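Long-range contacts in carbohydrate esterase family 2 (CE2) (Chaetomium olivicolor, PDB 4XVH), which probably removes acetyl groups from xylan and related plant polysaccharides, joining an SGNH-type esterase domain to a jelly-roll beta-sandwich domain: residues Val22-Gly28 and Gly73-Leu79; Ala31-Ile35 and Ile90-Thr96; Tyr231-Val236 and Ile278-Arg284; Leu254-Leu259 and Lys271-Thr275. All coordinates share one frame; numbering follows the deposited sequence.

Contact 1. Residues Val22-Gly28 and Gly73-Leu79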
loop_
_atom_site.group_PDB
_atom_site.type_symbol
_atom_site.label_atom_id
_atom_site.label_comp_id
_atom_site.label_asym_id
_atom_site.label_seq_id
_atom_site.Cartn_x
_atom_site.Cartn_y
_atom_site.Cartn_z
ATOM N N VAL A 22 -7.570 11.747 3.943
ATOM C CA VAL A 22 -7.549 12.938 4.799
ATOM C C VAL A 22 -8.129 12.611 6.161
ATOM O O VAL A 22 -8.959 11.681 6.299
ATOM C CB VAL A 22 -8.339 14.127 4.191
ATOM C CG1 VAL A 22 -7.681 14.647 2.898
ATOM C CG2 VAL A 22 -9.820 13.745 3.952
ATOM N N SER A 23 -7.668 13.330 7.178
ATOM C CA SER A 23 -8.201 13.194 8.520
ATOM C C SER A 23 -8.512 14.581 9.068
ATOM O O SER A 23 -7.694 15.499 8.923
ATOM C CB SER A 23 -7.196 12.455 9.430
ATOM O OG SER A 23 -7.451 12.688 10.814
ATOM N N PHE A 24 -9.658 14.751 9.707
ATOM C CA PHE A 24 -9.974 16.042 10.301
ATOM C C PHE A 24 -11.022 15.847 11.381
ATOM O O PHE A 24 -11.516 14.726 11.597
ATOM C CB PHE A 24 -10.430 17.056 9.222
ATOM C CG PHE A 24 -11.685 16.657 8.448
ATOM C CD1 PHE A 24 -11.594 15.896 7.292
ATOM C CD2 PHE A 24 -12.944 17.099 8.861
ATOM C CE1 PHE A 24 -12.755 15.544 6.567
ATOM C CE2 PHE A 24 -14.121 16.756 8.156
ATOM C CZ PHE A 24 -14.024 15.982 7.004
ATOM N N ALA A 25 -11.318 16.916 12.105
ATOM C CA ALA A 25 -12.374 16.855 13.092
ATOM C C ALA A 25 -13.181 18.133 12.976
ATOM O O ALA A 25 -12.654 19.174 12.547
ATOM C CB ALA A 25 -11.802 16.681 14.494
ATOM N N PHE A 26 -14.461 18.065 13.322
ATOM C CA PHE A 26 -15.282 19.253 13.276
ATOM C C PHE A 26 -16.288 19.213 14.415
ATOM O O PHE A 26 -16.517 18.162 15.035
ATOM C CB PHE A 26 -16.003 19.380 11.926
ATOM C CG PHE A 26 -17.078 18.342 11.705
ATOM C CD1 PHE A 26 -16.749 17.053 11.294
ATOM C CD2 PHE A 26 -18.413 18.659 11.884
ATOM C CE1 PHE A 26 -17.723 16.099 11.085
ATOM C CE2 PHE A 26 -19.403 17.707 11.685
ATOM C CZ PHE A 26 -19.068 16.428 11.285
ATOM N N THR A 27 -16.892 20.360 14.694
ATOM C CA THR A 27 -18.056 20.325 15.538
ATOM C C THR A 27 -19.246 20.877 14.760
ATOM O O THR A 27 -19.161 21.900 14.091
ATOM C CB THR A 27 -17.821 21.076 16.846
ATOM O OG1 THR A 27 -18.944 20.861 17.707
ATOM C CG2 THR A 27 -17.626 22.554 16.601
ATOM N N GLY A 28 -20.344 20.136 14.788
ATOM C CA GLY A 28 -21.511 20.489 14.001
ATOM C C GLY A 28 -22.336 19.242 13.750
ATOM O O GLY A 28 -22.258 18.290 14.523
ATOM N N GLY A 73 -22.304 18.244 17.503
ATOM C CA GLY A 73 -21.185 18.179 18.424
ATOM C C GLY A 73 -19.907 17.769 17.712
ATOM O O GLY A 73 -19.838 17.802 16.488
ATOM N N LYS A 74 -18.896 17.379 18.475
ATOM C CA LYS A 74 -17.592 17.050 17.884
ATOM C C LYS A 74 -17.621 15.708 17.143
ATOM O O LYS A 74 -18.193 14.727 17.632
ATOM C CB LYS A 74 -16.498 17.040 18.971
ATOM C CG LYS A 74 -15.152 16.545 18.443
ATOM C CD LYS A 74 -14.018 16.719 19.438
ATOM C CE LYS A 74 -12.699 16.186 18.843
ATOM N NZ LYS A 74 -11.577 16.365 19.804
ATOM N N HIS A 75 -17.050 15.664 15.945
ATOM C CA HIS A 75 -16.918 14.396 15.237
ATOM C C HIS A 75 -15.537 14.332 14.573
ATOM O O HIS A 75 -14.947 15.376 14.286
ATOM C CB HIS A 75 -18.030 14.222 14.201
ATOM C CG HIS A 75 -19.396 14.185 14.807
ATOM N ND1 HIS A 75 -19.918 13.053 15.399
ATOM C CD2 HIS A 75 -20.320 15.163 14.974
ATOM C CE1 HIS A 75 -21.117 13.333 15.892
ATOM N NE2 HIS A 75 -21.385 14.605 15.639
ATOM N N THR A 76 -15.016 13.117 14.405
ATOM C CA THR A 76 -13.770 12.890 13.680
ATOM C C THR A 76 -14.108 12.238 12.354
ATOM O O THR A 76 -15.059 11.453 12.249
ATOM C CB THR A 76 -12.776 11.981 14.442
ATOM O OG1 THR A 76 -13.371 10.689 14.651
ATOM C CG2 THR A 76 -12.374 12.580 15.787
ATOM N N VAL A 77 -13.321 12.563 11.337
ATOM C CA VAL A 77 -13.505 11.997 10.011
ATOM C C VAL A 77 -12.153 11.537 9.472
ATOM O O VAL A 77 -11.176 12.309 9.452
ATOM C CB VAL A 77 -14.130 13.011 9.033
ATOM C CG1 VAL A 77 -14.314 12.389 7.691
ATOM C CG2 VAL A 77 -15.478 13.531 9.577
ATOM N N VAL A 78 -12.099 10.272 9.068
ATOM C CA VAL A 78 -10.923 9.735 8.367
ATOM C C VAL A 78 -11.374 9.084 7.070
ATOM O O VAL A 78 -12.227 8.185 7.075
ATOM C CB VAL A 78 -10.156 8.715 9.228
ATOM C CG1 VAL A 78 -8.982 8.073 8.436
ATOM C CG2 VAL A 78 -9.632 9.391 10.484
ATOM N N LEU A 79 -10.852 9.589 5.961
ATOM C CA LEU A 79 -11.088 9.026 4.634
ATOM C C LEU A 79 -9.839 8.353 4.111
ATOM O O LEU A 79 -8.774 8.995 4.060
ATOM C CB LEU A 79 -11.490 10.140 3.648
ATOM C CG LEU A 79 -11.711 9.735 2.184
ATOM C CD1 LEU A 79 -13.052 9.041 2.079
ATOM C CD2 LEU A 79 -11.686 10.952 1.238
#
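The carbonyl oxygen of Phe26 takes the shortest bond of the pair, from His75 N at 2.7 Å, and the same oxygen lies 3.2 Å from Lys74 CA in a CA-H...O contact. Phe26 N returns a bond to His75 O, and the exchange recurs at Val22-Leu79, Phe24-Val77 and Gly28-Gly73, so eight backbone bonds tie two neighbouring antiparallel strands of the jelly-roll sandwich. On the face carrying Phe24, Phe26, His75 and Val77, the aromatic side chains reach over the second strand. Phe24 CG stands between its own backbone N and carbonyl carbon (chi1 61°), which swings the ring alongside Val77 and sets Val77 CB over one ring face, 3.8 Å from the centroid and near the rim. Both Val77 methyls touch the Phe24 ring, and CG2 also meets the edge of the Phe26 ring in its plane, 3.7 Å from CE1. The Phe26 and His75 rings are inclined at 38°, and Phe26 CE1 rests 3.7 Å from His75 CB. Asp49 and the carbonyl of Arg71 hold the two imidazole nitrogens and so fix the ring's rotation. Strand 44-48 flanks 73-79, and strands 31-40 and 88-97 of the facing sheet cover the aromatic side.

Contact 2. Residues Ala31-Ile35 and Ile90-Thr96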
loop_
_atom_site.group_PDB
_atom_site.type_symbol
_atom_site.label_atom_id
_atom_site.label_comp_id
_atom_site.label_asym_id
_atom_site.label_seq_id
_atom_site.Cartn_x
_atom_site.Cartn_y
_atom_site.Cartn_z
ATOM N N ALA A 31 -20.232 17.381 7.657
ATOM C CA ALA A 31 -19.050 17.838 6.922
ATOM C C ALA A 31 -19.060 17.243 5.513
ATOM O O ALA A 31 -19.582 16.146 5.289
ATOM C CB ALA A 31 -17.758 17.461 7.662
ATOM N N THR A 32 -18.494 17.979 4.562
ATOM C CA THR A 32 -18.411 17.479 3.191
ATOM C C THR A 32 -16.993 17.592 2.653
ATOM O O THR A 32 -16.365 18.652 2.727
ATOM C CB THR A 32 -19.372 18.231 2.238
ATOM O OG1 THR A 32 -20.711 18.169 2.747
ATOM C CG2 THR A 32 -19.343 17.590 0.849
ATOM N N ILE A 33 -16.480 16.472 2.150
ATOM C CA ILE A 33 -15.195 16.448 1.463
ATOM C C ILE A 33 -15.445 16.667 -0.005
ATOM O O ILE A 33 -15.853 15.759 -0.696
ATOM C CB ILE A 33 -14.464 15.129 1.675
ATOM C CG1 ILE A 33 -14.335 14.837 3.162
ATOM C CG2 ILE A 33 -13.102 15.177 1.007
ATOM C CD1 ILE A 33 -13.976 13.410 3.455
ATOM N N GLY A 34 -15.236 17.894 -0.472
ATOM C CA GLY A 34 -15.483 18.200 -1.863
ATOM C C GLY A 34 -14.611 17.365 -2.791
ATOM O O GLY A 34 -13.512 16.971 -2.442
ATOM N N ILE A 35 -15.114 17.104 -3.986
ATOM C CA ILE A 35 -14.360 16.390 -4.997
ATOM C C ILE A 35 -14.252 17.259 -6.236
ATOM O O ILE A 35 -15.258 17.655 -6.814
ATOM C CB ILE A 35 -15.017 15.043 -5.339
ATOM C CG1 ILE A 35 -14.887 14.101 -4.128
ATOM C CG2 ILE A 35 -14.402 14.432 -6.611
ATOM C CD1 ILE A 35 -15.358 12.690 -4.376
ATOM N N ILE A 90 -8.931 10.018 -7.349
ATOM C CA ILE A 90 -9.857 11.067 -6.930
ATOM C C ILE A 90 -9.091 12.374 -6.730
ATOM O O ILE A 90 -8.065 12.392 -6.048
ATOM C CB ILE A 90 -10.605 10.702 -5.619
ATOM C CG1 ILE A 90 -11.427 9.421 -5.831
ATOM C CG2 ILE A 90 -11.504 11.871 -5.205
ATOM C CD1 ILE A 90 -11.776 8.661 -4.534
ATOM N N PHE A 91 -9.545 13.457 -7.354
ATOM C CA PHE A 91 -8.919 14.756 -7.089
ATOM C C PHE A 91 -9.777 15.532 -6.089
ATOM O O PHE A 91 -10.938 15.839 -6.382
ATOM C CB PHE A 91 -8.735 15.551 -8.383
ATOM C CG PHE A 91 -7.685 14.973 -9.314
ATOM C CD1 PHE A 91 -7.962 13.854 -10.095
ATOM C CD2 PHE A 91 -6.435 15.575 -9.428
ATOM C CE1 PHE A 91 -6.983 13.332 -10.963
ATOM C CE2 PHE A 91 -5.458 15.068 -10.296
ATOM C CZ PHE A 91 -5.740 13.953 -11.062
ATOM N N LEU A 92 -9.219 15.828 -4.913
ATOM C CA LEU A 92 -9.982 16.454 -3.845
ATOM C C LEU A 92 -10.170 17.941 -4.090
ATOM O O LEU A 92 -9.296 18.599 -4.674
ATOM C CB LEU A 92 -9.305 16.236 -2.489
ATOM C CG LEU A 92 -9.368 14.793 -1.946
ATOM C CD1 LEU A 92 -8.880 14.751 -0.524
ATOM C CD2 LEU A 92 -10.790 14.273 -2.003
ATOM N N GLY A 93 -11.313 18.457 -3.632
ATOM C CA GLY A 93 -11.590 19.887 -3.617
ATOM C C GLY A 93 -11.453 20.450 -2.207
ATOM O O GLY A 93 -10.517 20.097 -1.478
ATOM N N ASN A 94 -12.375 21.320 -1.811
ATOM C CA ASN A 94 -12.346 21.855 -0.459
ATOM C C ASN A 94 -13.243 21.105 0.528
ATOM O O ASN A 94 -14.260 20.533 0.156
ATOM C CB ASN A 94 -12.714 23.323 -0.489
ATOM C CG ASN A 94 -11.665 24.155 -1.198
ATOM O OD1 ASN A 94 -10.463 23.948 -1.020
ATOM N ND2 ASN A 94 -12.123 25.150 -1.975
ATOM N N ILE A 95 -12.829 21.108 1.789
ATOM C CA ILE A 95 -13.569 20.446 2.839
ATOM C C ILE A 95 -14.336 21.466 3.646
ATOM O O ILE A 95 -13.765 22.466 4.079
ATOM C CB ILE A 95 -12.644 19.650 3.748
ATOM C CG1 ILE A 95 -11.839 18.670 2.878
ATOM C CG2 ILE A 95 -13.467 18.961 4.847
ATOM C CD1 ILE A 95 -11.037 17.625 3.628
ATOM N N THR A 96 -15.632 21.219 3.834
ATOM C CA THR A 96 -16.501 22.188 4.505
ATOM C C THR A 96 -17.274 21.517 5.639
ATOM O O THR A 96 -17.386 20.306 5.671
ATOM C CB THR A 96 -17.501 22.823 3.532
ATOM O OG1 THR A 96 -18.295 21.789 2.939
ATOM C CG2 THR A 96 -16.781 23.600 2.437
#
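Strands 31-35 and 90-96 run antiparallel with their short axes at 133°, paired through Thr32-Thr96 and Ile33-Ile95 until the register slips by one residue before Ile35 meets Leu92. That slip is a beta bulge in the four-stranded sheet of the jelly-roll sandwich. Ahead of it, Thr32 and Thr96 exchange two nearly straight backbone bonds. At the bulge Gly34 N reaches Asn94 O with the N-H bent to 142°, and Gly34 O accepts from Gly93 N at 2.9 Å, the donor standing well above the carbonyl plane. Gly93 and Asn94 together face the single Gly34, the Asn94 CB directed away from the partner strand. Ile33 and Ile95 lie side by side, pointing the same way into the sandwich, with Ile33 CG2 4.1 Å from Ile95 CD1. The same methyl also meets Leu92 CD2 at 3.9 Å from beyond the bulge, bridging the two registers. Strand 21-28 of the opposing sheet packs here, with Phe24 on Ile95. The hydroxyl of Thr32 is bonded to Ser65 OG on the neighbouring strand 63-65. Toward the far end, Ile35 lays its branches across Ile90: CD1 and CG2 both touch the single methyl Ile90 CG2, at 4.0 and 4.1 Å.

Contact 3. Residues Tyr231-Val236 and Ile278-Arg284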
loop_
_atom_site.group_PDB
_atom_site.type_symbol
_atom_site.label_atom_id
_atom_site.label_comp_id
_atom_site.label_asym_id
_atom_site.label_seq_id
_atom_site.Cartn_x
_atom_site.Cartn_y
_atom_site.Cartn_z
ATOM N N TYR A 231 17.934 -10.197 -9.499
ATOM C CA TYR A 231 16.857 -9.878 -8.537
ATOM C C TYR A 231 17.468 -9.473 -7.180
ATOM O O TYR A 231 17.126 -8.436 -6.588
ATOM C CB TYR A 231 15.926 -11.079 -8.391
ATOM C CG TYR A 231 14.856 -10.970 -7.315
ATOM C CD1 TYR A 231 13.758 -10.127 -7.471
ATOM C CD2 TYR A 231 14.936 -11.750 -6.171
ATOM C CE1 TYR A 231 12.784 -10.039 -6.484
ATOM C CE2 TYR A 231 13.981 -11.671 -5.174
ATOM C CZ TYR A 231 12.903 -10.834 -5.324
ATOM O OH TYR A 231 11.959 -10.791 -4.317
ATOM N N THR A 232 18.413 -10.282 -6.721
ATOM C CA THR A 232 19.146 -10.008 -5.490
ATOM C C THR A 232 19.873 -8.659 -5.546
ATOM O O THR A 232 19.763 -7.839 -4.627
ATOM C CB THR A 232 20.180 -11.114 -5.231
ATOM O OG1 THR A 232 19.541 -12.395 -5.273
ATOM C CG2 THR A 232 20.864 -10.914 -3.875
ATOM N N ASP A 233 20.655 -8.465 -6.615
ATOM C CA ASP A 233 21.418 -7.231 -6.785
ATOM C C ASP A 233 20.486 -6.012 -6.771
ATOM O O ASP A 233 20.822 -4.978 -6.206
ATOM C CB ASP A 233 22.212 -7.241 -8.095
ATOM C CG ASP A 233 23.421 -8.186 -8.080
ATOM O OD1 ASP A 233 23.809 -8.697 -7.009
ATOM O OD2 ASP A 233 23.997 -8.406 -9.179
ATOM N N ALA A 234 19.326 -6.134 -7.420
ATOM C CA ALA A 234 18.370 -5.042 -7.507
ATOM C C ALA A 234 17.725 -4.728 -6.174
ATOM O O ALA A 234 17.401 -3.563 -5.874
ATOM C CB ALA A 234 17.285 -5.369 -8.505
ATOM N N MET A 235 17.475 -5.774 -5.400
ATOM C CA MET A 235 16.903 -5.586 -4.069
ATOM C C MET A 235 17.893 -4.772 -3.205
ATOM O O MET A 235 17.504 -3.837 -2.526
ATOM C CB MET A 235 16.595 -6.939 -3.429
ATOM C CG MET A 235 15.923 -6.837 -2.066
ATOM S SD MET A 235 14.198 -6.206 -2.159
ATOM C CE MET A 235 13.274 -7.671 -2.668
ATOM N N VAL A 236 19.176 -5.120 -3.265
ATOM C CA VAL A 236 20.181 -4.367 -2.522
ATOM C C VAL A 236 20.211 -2.908 -3.003
ATOM O O VAL A 236 20.135 -1.975 -2.205
ATOM C CB VAL A 236 21.565 -5.024 -2.657
ATOM C CG1 VAL A 236 22.659 -4.110 -2.103
ATOM C CG2 VAL A 236 21.559 -6.379 -1.935
ATOM N N ILE A 278 16.316 -13.167 -1.043
ATOM C CA ILE A 278 16.066 -12.059 -0.145
ATOM C C ILE A 278 17.004 -12.101 1.062
ATOM O O ILE A 278 17.552 -11.068 1.459
ATOM C CB ILE A 278 14.567 -12.036 0.295
ATOM C CG1 ILE A 278 13.713 -11.576 -0.894
ATOM C CG2 ILE A 278 14.340 -11.126 1.511
ATOM C CD1 ILE A 278 12.200 -11.734 -0.685
ATOM N N LYS A 279 17.221 -13.290 1.610
ATOM C CA LYS A 279 18.129 -13.435 2.740
ATOM C C LYS A 279 19.526 -13.006 2.358
ATOM O O LYS A 279 20.239 -12.359 3.140
ATOM C CB LYS A 279 18.145 -14.884 3.242
ATOM C CG LYS A 279 16.816 -15.314 3.902
ATOM C CD LYS A 279 16.938 -16.724 4.458
ATOM C CE LYS A 279 15.706 -17.155 5.250
ATOM N NZ LYS A 279 15.850 -18.586 5.722
ATOM N N ASN A 280 19.932 -13.385 1.154
ATOM C CA ASN A 280 21.203 -12.904 0.619
ATOM C C ASN A 280 21.260 -11.375 0.589
ATOM O O ASN A 280 22.232 -10.784 1.041
ATOM C CB ASN A 280 21.446 -13.469 -0.787
ATOM C CG ASN A 280 22.059 -14.853 -0.760
ATOM O OD1 ASN A 280 22.585 -15.295 0.265
ATOM N ND2 ASN A 280 22.010 -15.545 -1.897
ATOM N N ALA A 281 20.220 -10.739 0.056
ATOM C CA ALA A 281 20.141 -9.277 0.038
ATOM C C ALA A 281 20.246 -8.701 1.449
ATOM O O ALA A 281 20.983 -7.735 1.688
ATOM C CB ALA A 281 18.831 -8.815 -0.640
ATOM N N VAL A 282 19.511 -9.298 2.385
ATOM C CA VAL A 282 19.557 -8.862 3.784
ATOM C C VAL A 282 20.967 -8.965 4.340
ATOM O O VAL A 282 21.459 -8.036 4.968
ATOM C CB VAL A 282 18.591 -9.677 4.658
ATOM C CG1 VAL A 282 18.897 -9.474 6.156
ATOM C CG2 VAL A 282 17.157 -9.297 4.322
ATOM N N SER A 283 21.638 -10.078 4.072
ATOM C CA SER A 283 23.031 -10.241 4.492
ATOM C C SER A 283 23.942 -9.129 3.923
ATOM O O SER A 283 24.780 -8.579 4.642
ATOM C CB SER A 283 23.531 -11.623 4.073
ATOM O OG SER A 283 24.842 -11.877 4.552
ATOM N N ARG A 284 23.766 -8.772 2.650
ATOM C CA ARG A 284 24.596 -7.728 2.050
ATOM C C ARG A 284 24.259 -6.340 2.626
ATOM O O ARG A 284 25.129 -5.465 2.702
ATOM C CB ARG A 284 24.456 -7.708 0.519
ATOM C CG ARG A 284 24.662 -9.065 -0.178
ATOM C CD ARG A 284 25.521 -8.971 -1.430
ATOM N NE ARG A 284 25.036 -8.055 -2.466
ATOM C CZ ARG A 284 24.532 -8.440 -3.642
ATOM N NH1 ARG A 284 24.429 -9.733 -3.947
ATOM N NH2 ARG A 284 24.123 -7.529 -4.516
HETATM O O HOH W 1 20.853 -14.518 -4.315
#
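A salt bridge closes the exposed side of this helix pair: Arg284 NH2 donates to Asp233 OD1 at 2.8 Å, and NH1 adds a weak bond to the same oxygen at 3.3 Å. Both nitrogens grip the one oxygen, at the guanidinium edge; NH2 meets it on its anti side, with the carboxylate and guanidinium planes 59° apart. Bends at chi2 and chi3 bring Arg284 across Val236 at about a right angle, with Val236 CG2 over one guanidinium face, 3.8 Å from NH2. A water supplies a second polar link, donating to Thr232 OG1 and accepting from Asn280 ND2; Thr232 OG1 also bonds to Val228 O in its own helix. The helices cross at -41° with segment axes 8.8 Å apart, side by side on one face of the parallel sheet in the alpha/beta/alpha SGNH-hydrolase fold. Apolar packing centres on Ala281, whose methyl touches both Met235 CG, at 3.8 Å, and Val236 CG2, at 3.9 Å. Deeper in, Met235 and Ile278 both rest on Leu253 of strand 250-254. The Tyr231 side chain, its CG turned opposite the backbone N (chi1 173°), leans across Ile278, bringing OH 3.8 Å from CD1; this hydroxyl is hydrogen-bonded to Leu212 O.

Contact 4. Residues Leu254-Leu259 and Lys271-Thr275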
loop_
_atom_site.group_PDB
_atom_site.type_symbol
_atom_site.label_atom_id
_atom_site.label_comp_id
_atom_site.label_asym_id
_atom_site.label_seq_id
_atom_site.Cartn_x
_atom_site.Cartn_y
_atom_site.Cartn_z
ATOM N N LEU A 254 10.032 -8.904 2.494
ATOM C CA LEU A 254 9.147 -10.066 2.616
ATOM C C LEU A 254 9.171 -10.944 1.378
ATOM O O LEU A 254 9.260 -10.453 0.263
ATOM C CB LEU A 254 7.690 -9.632 2.848
ATOM C CG LEU A 254 7.225 -9.176 4.235
ATOM C CD1 LEU A 254 7.855 -7.847 4.658
ATOM C CD2 LEU A 254 5.654 -9.092 4.244
ATOM N N ASN A 255 9.036 -12.249 1.579
ATOM C CA ASN A 255 8.807 -13.124 0.466
ATOM C C ASN A 255 7.285 -13.222 0.229
ATOM O O ASN A 255 6.466 -12.627 0.957
ATOM C CB ASN A 255 9.450 -14.496 0.718
ATOM C CG ASN A 255 9.003 -15.108 2.016
ATOM O OD1 ASN A 255 8.078 -14.615 2.635
ATOM N ND2 ASN A 255 9.659 -16.199 2.433
ATOM N N SER A 256 6.906 -13.977 -0.777
ATOM C CA SER A 256 5.542 -13.896 -1.301
ATOM C C SER A 256 4.625 -15.023 -0.844
ATOM O O SER A 256 4.944 -16.197 -1.041
ATOM C CB SER A 256 5.589 -13.916 -2.824
ATOM O OG SER A 256 4.278 -14.024 -3.318
ATOM N N PRO A 257 3.459 -14.668 -0.291
ATOM C CA PRO A 257 2.431 -15.660 0.053
ATOM C C PRO A 257 1.819 -16.324 -1.192
ATOM O O PRO A 257 1.149 -17.349 -1.060
ATOM C CB PRO A 257 1.373 -14.824 0.792
ATOM C CG PRO A 257 1.453 -13.467 0.105
ATOM C CD PRO A 257 2.972 -13.286 -0.078
ATOM N N MET A 258 2.050 -15.748 -2.379
ATOM C CA MET A 258 1.527 -16.324 -3.618
ATOM C C MET A 258 2.524 -17.215 -4.350
ATOM O O MET A 258 2.126 -17.921 -5.274
ATOM C CB MET A 258 1.050 -15.213 -4.568
ATOM C CG MET A 258 -0.143 -14.446 -4.015
ATOM S SD MET A 258 -0.762 -13.044 -5.001
ATOM C CE MET A 258 -1.466 -13.934 -6.421
ATOM N N LEU A 259 3.804 -17.187 -3.980
ATOM C CA LEU A 259 4.754 -18.111 -4.616
ATOM C C LEU A 259 4.828 -19.398 -3.813
ATOM O O LEU A 259 4.664 -19.377 -2.586
ATOM C CB LEU A 259 6.143 -17.486 -4.737
ATOM C CG LEU A 259 6.203 -16.243 -5.628
ATOM C CD1 LEU A 259 7.634 -15.720 -5.699
ATOM C CD2 LEU A 259 5.673 -16.573 -7.020
ATOM N N LYS A 271 9.438 -20.384 -4.291
ATOM C CA LYS A 271 9.349 -19.751 -2.972
ATOM C C LYS A 271 10.669 -19.841 -2.205
ATOM O O LYS A 271 11.138 -18.875 -1.615
ATOM C CB LYS A 271 8.230 -20.381 -2.154
ATOM C CG LYS A 271 8.011 -19.762 -0.765
ATOM C CD LYS A 271 7.840 -18.229 -0.807
ATOM C CE LYS A 271 7.330 -17.685 0.545
ATOM N NZ LYS A 271 5.891 -18.033 0.745
ATOM N N THR A 272 11.262 -21.021 -2.202
ATOM C CA THR A 272 12.587 -21.177 -1.595
ATOM C C THR A 272 13.621 -20.323 -2.338
ATOM O O THR A 272 14.441 -19.663 -1.716
ATOM C CB THR A 272 12.998 -22.649 -1.593
ATOM O OG1 THR A 272 12.100 -23.359 -0.727
ATOM C CG2 THR A 272 14.456 -22.842 -1.117
ATOM N N THR A 273 13.579 -20.328 -3.669
ATOM C CA THR A 273 14.518 -19.526 -4.463
ATOM C C THR A 273 14.404 -18.023 -4.103
ATOM O O THR A 273 15.425 -17.350 -3.889
ATOM C CB THR A 273 14.289 -19.722 -5.969
ATOM O OG1 THR A 273 14.483 -21.105 -6.300
ATOM C CG2 THR A 273 15.279 -18.896 -6.784
ATOM N N GLN A 274 13.172 -17.505 -4.030
ATOM C CA GLN A 274 12.962 -16.100 -3.646
ATOM C C GLN A 274 13.423 -15.843 -2.225
ATOM O O GLN A 274 14.009 -14.800 -1.930
ATOM C CB GLN A 274 11.494 -15.680 -3.742
ATOM C CG GLN A 274 11.301 -14.163 -3.515
ATOM C CD GLN A 274 9.902 -13.791 -3.071
ATOM O OE1 GLN A 274 9.166 -14.624 -2.522
ATOM N NE2 GLN A 274 9.517 -12.525 -3.318
ATOM N N THR A 275 13.141 -16.800 -1.348
ATOM C CA THR A 275 13.459 -16.634 0.057
ATOM C C THR A 275 14.952 -16.516 0.250
ATOM O O THR A 275 15.429 -15.604 0.928
ATOM C CB THR A 275 12.903 -17.791 0.879
ATOM O OG1 THR A 275 11.475 -17.746 0.790
ATOM C CG2 THR A 275 13.343 -17.678 2.337
HETATM O O HOH W 2 7.591 -11.032 -1.878
#
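Lys271 passes its aliphatic chain across the Asn255 amide at about a right angle, CE lying 3.3 Å from Asn255 ND2, on its way to the carbonyl of Ser256. Here the chain leaves strand 250-254 of the SGNH-hydrolase sheet through a type I turn, Ser256 to Leu259, and that turn is bound to the first turns of helix 270-285. Bends at chi2 and chi4 carry Lys271 NZ to within 2.7 Å of Ser256 O, above the carbonyl plane; Trp294 O is a second acceptor for the ammonium. Gln274, three residues on along the helix and extended beyond CG, points at the same segment: its OE1 accepts from Ser256 N at 2.9 Å and also touches Leu259 CD1, 3.7 Å away. Its NE2 donates to a water that in turn reaches Leu254 O. The turn is braced internally by an ST turn, Met258 N bonding to Ser256 OG, which is also paired with Thr214 OG1. Trp294 N bonds to Asn255 OD1 and Asp293 OD1 to ND2, which fixes the amide's rotation. In its plane Asn255 ND2 donates to Thr275 OG1 at 2.9 Å, and that hydroxyl gives its proton to Lys271 O, 2.7 Å away, approaching from the face opposite to Thr275 N.

In the fold
Contacts 1 and 2 interlock along the chain, since their segments alternate, and each joins two strands of one of the two facing sheets of the sandwich: centres 13 Å apart, with Val22 CG1 3.6 Å from Leu92 CD1. Contacts 3 and 4 form a second group in the esterase domain, where both use helix 270-285 and meet through a probable hydrogen bond from Gln274 NE2 to Tyr231 OH at 3.2 Å. The groups lie on opposite sides of the chain's centre, contacts 1 and 3 about 44 Å apart between centres. Bound polyethylene glycol lies in a pocket lined by Ser118 and His306, probably the catalytic serine and histidine of the SGNH family, about 9 Å from the Ser256 side chain of contact 4 and about 10 Å from that of Phe91 in contact 2.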